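Local atomic coordinates of pumilio domain-containing protein C56F2.08c (Schizosaccharomyces pombe, PDB entry 6NX5), a protein that probably binds AU-rich elements in the 3' untranslated regions of mRNAs, the part modelled here being its N-terminal RNA recognition motif (RRM) domain. Residues 18-23 / 42-47. Residues are numbered along the deposited sequence; the frame is centred on the assembly and turned at random.
Sequences SAIHAL and AIVSYE
Ile-20 carries essentially all of the helix side of this contact, laying its two branches on two residues of the strand. Its CD1 meets CB of Ala-42 at 3.6 Å, and its CG2 meets CG2 of Val-44 at 3.7 Å. Chi1 of -69° aims the branches: CG2 lies opposite the backbone N and CG1 beside it; with chi2 extended at 168°, CD1 then reaches the small Ala-42 methyl. Val-44 answers with one methyl, CG2, and its side chain runs at a slant to that of Ile-20.

Ala-42 and Val-44 are alternate residues of the strand, both with CB directed at the helix, while Ile-43 between them faces away and packs on Ile-43 of the second subunit. Just beyond the segments, at the C-terminal end of helix 17-24, Tyr-46 OH hydrogen-bonds to the carbonyl O of Phe-24.

This is the RRM fold: helix 17-24 packs on an inner strand of the four-stranded antiparallel sheet, whose other face, Ile-43's side, usually binds RNA in canonical RRMs and may do so here. Direct contact between the segments is aliphatic and buried, resting on van der Waals fit and burial of methyl groups, not on directed polar bonds.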
ATOM      1  N   SER A  18      -3.904 -15.908  -1.681  1.00 22.59           N
ATOM      2  CA  SER A  18      -4.089 -16.987  -0.716  0.64 22.41           C
ATOM      3  C   SER A  18      -2.762 -17.394  -0.086  1.00 21.82           C
ATOM      4  O   SER A  18      -2.703 -17.678   1.114  1.00 21.08           O
ATOM      5  CB  SER A  18      -4.760 -18.186  -1.388  0.64 23.83           C
ATOM      6  OG  SER A  18      -3.958 -18.673  -2.442  0.64 26.99           O
ATOM      7  N   ALA A  19      -1.682 -17.412  -0.869  1.00 22.29           N
ATOM      8  CA  ALA A  19      -0.376 -17.717  -0.296  1.00 19.58           C
ATOM      9  C   ALA A  19       0.041 -16.648   0.709  1.00 23.61           C
ATOM     10  O   ALA A  19       0.606 -16.957   1.766  1.00 23.23           O
ATOM     11  CB  ALA A  19       0.668 -17.860  -1.408  1.00 20.40           C
ATOM     12  N   ILE A  20      -0.254 -15.388   0.405  1.00 21.12           N
ATOM     13  CA  ILE A  20       0.142 -14.303   1.295  1.00 17.82           C
ATOM     14  C   ILE A  20      -0.600 -14.397   2.623  1.00 17.18           C
ATOM     15  O   ILE A  20      -0.013 -14.175   3.688  1.00 16.33           O
ATOM     16  CB  ILE A  20      -0.075 -12.956   0.585  1.00 16.70           C
ATOM     17  CG1 ILE A  20       0.939 -12.853  -0.558  1.00 22.08           C
ATOM     18  CG2 ILE A  20       0.065 -11.788   1.564  1.00 17.04           C
ATOM     19  CD1 ILE A  20       0.673 -11.749  -1.510  1.00 25.77           C
ATOM     20  N   HIS A  21      -1.896 -14.723   2.592  1.00 17.88           N
ATOM     21  CA  HIS A  21      -2.631 -14.898   3.845  1.00 22.35           C
ATOM     22  C   HIS A  21      -2.012 -15.996   4.691  1.00 24.83           C
ATOM     23  O   HIS A  21      -1.818 -15.831   5.902  1.00 19.43           O
ATOM     24  CB  HIS A  21      -4.108 -15.203   3.578  1.00 25.87           C
ATOM     25  CG  HIS A  21      -4.932 -15.304   4.823  1.00 32.51           C
ATOM     26  ND1 HIS A  21      -4.792 -16.343   5.718  1.00 35.66           N
ATOM     27  CD2 HIS A  21      -5.881 -14.487   5.339  1.00 36.50           C
ATOM     28  CE1 HIS A  21      -5.647 -16.181   6.712  1.00 34.27           C
ATOM     29  NE2 HIS A  21      -6.316 -15.061   6.507  1.00 35.25           N
ATOM     30  N   ALA A  22      -1.707 -17.136   4.071  1.00 23.03           N
ATOM     31  CA  ALA A  22      -1.070 -18.225   4.798  1.00 25.43           C
ATOM     32  C   ALA A  22       0.197 -17.759   5.502  1.00 24.61           C
ATOM     33  O   ALA A  22       0.412 -18.062   6.681  1.00 26.79           O
ATOM     34  CB  ALA A  22      -0.763 -19.376   3.837  1.00 22.51           C
ATOM     35  N   LEU A  23       1.030 -16.986   4.806  1.00 23.39           N
ATOM     36  CA  LEU A  23       2.298 -16.552   5.380  1.00 22.43           C
ATOM     37  C   LEU A  23       2.089 -15.542   6.502  1.00 21.56           C
ATOM     38  O   LEU A  23       2.730 -15.631   7.555  1.00 22.23           O
ATOM     39  CB  LEU A  23       3.180 -15.958   4.286  1.00 26.31           C
ATOM     40  CG  LEU A  23       4.481 -15.277   4.703  1.00 30.69           C
ATOM     41  CD1 LEU A  23       5.532 -16.315   5.053  1.00 32.69           C
ATOM     42  CD2 LEU A  23       4.964 -14.369   3.585  1.00 33.19           C
ATOM     43  N   ALA A  42       2.172  -6.522  -2.645  1.00 13.92           N
ATOM     44  CA  ALA A  42       0.862  -6.656  -2.023  1.00 13.31           C
ATOM     45  C   ALA A  42       0.790  -5.753  -0.798  1.00 13.15           C
ATOM     46  O   ALA A  42       1.795  -5.207  -0.333  1.00 12.06           O
ATOM     47  CB  ALA A  42       0.568  -8.113  -1.635  1.00 13.90           C
ATOM     48  N   ILE A  43      -0.434  -5.578  -0.303  1.00 11.62           N
ATOM     49  CA  ILE A  43      -0.709  -4.826   0.916  1.00 10.66           C
ATOM     50  C   ILE A  43      -1.446  -5.750   1.865  1.00 10.70           C
ATOM     51  O   ILE A  43      -2.404  -6.425   1.463  1.00 11.45           O
ATOM     52  CB  ILE A  43      -1.548  -3.562   0.653  1.00  9.89           C
ATOM     53  CG1 ILE A  43      -0.766  -2.606  -0.234  1.00  9.95           C
ATOM     54  CG2 ILE A  43      -1.902  -2.897   1.988  1.00  9.98           C
ATOM     55  CD1 ILE A  43      -1.625  -1.516  -0.826  1.00 14.62           C
ATOM     56  N   VAL A  44      -0.989  -5.792   3.118  1.00 10.34           N
ATOM     57  CA  VAL A  44      -1.540  -6.675   4.135  1.00 10.81           C
ATOM     58  C   VAL A  44      -1.922  -5.817   5.325  1.00 11.34           C
ATOM     59  O   VAL A  44      -1.119  -4.990   5.774  1.00 12.59           O
ATOM     60  CB  VAL A  44      -0.534  -7.749   4.580  1.00 14.42           C
ATOM     61  CG1 VAL A  44      -1.152  -8.631   5.654  1.00 16.24           C
ATOM     62  CG2 VAL A  44      -0.037  -8.568   3.400  1.00 14.79           C
ATOM     63  N   SER A  45      -3.136  -5.999   5.837  1.00 10.95           N
ATOM     64  CA  SER A  45      -3.602  -5.226   6.978  0.52 10.44           C
ATOM     65  C   SER A  45      -3.826  -6.110   8.193  1.00 11.70           C
ATOM     66  O   SER A  45      -4.307  -7.245   8.080  1.00 14.27           O
ATOM     67  CB  SER A  45      -4.897  -4.466   6.654  0.52 11.49           C
ATOM     68  OG  SER A  45      -5.991  -5.349   6.528  0.52 15.61           O
ATOM     69  N   TYR A  46      -3.461  -5.569   9.354  1.00  9.37           N
ATOM     70  CA  TYR A  46      -3.803  -6.089  10.669  1.00 10.12           C
ATOM     71  C   TYR A  46      -4.523  -5.002  11.447  1.00 11.39           C
ATOM     72  O   TYR A  46      -4.132  -3.827  11.393  1.00 11.47           O
ATOM     73  CB  TYR A  46      -2.576  -6.474  11.479  1.00 12.33           C
ATOM     74  CG  TYR A  46      -1.725  -7.591  10.962  1.00 10.59           C
ATOM     75  CD1 TYR A  46      -0.575  -7.318  10.236  1.00 13.91           C
ATOM     76  CD2 TYR A  46      -2.003  -8.924  11.279  1.00 11.78           C
ATOM     77  CE1 TYR A  46       0.259  -8.337   9.794  1.00 14.25           C
ATOM     78  CE2 TYR A  46      -1.165  -9.957  10.833  1.00 14.43           C
ATOM     79  CZ  TYR A  46      -0.044  -9.659  10.100  1.00 14.66           C
ATOM     80  OH  TYR A  46       0.785 -10.664   9.658  1.00 16.44           O
ATOM     81  N   GLU A  47      -5.519  -5.385  12.243  1.00 13.24           N
ATOM     82  CA  GLU A  47      -6.121  -4.395  13.128  1.00 16.39           C
ATOM     83  C   GLU A  47      -5.137  -3.952  14.209  1.00 12.23           C
ATOM     84  O   GLU A  47      -5.084  -2.765  14.548  1.00 18.61           O
ATOM     85  CB  GLU A  47      -7.407  -4.944  13.755  1.00 22.88           C
ATOM     86  CG  GLU A  47      -8.264  -3.895  14.445  1.00 32.17           C
ATOM     87  CD  GLU A  47      -9.102  -3.071  13.479  1.00 45.17           C
ATOM     88  OE1 GLU A  47     -10.292  -2.832  13.779  1.00 44.09           O
ATOM     89  OE2 GLU A  47      -8.574  -2.658  12.423  1.00 48.89           O
TER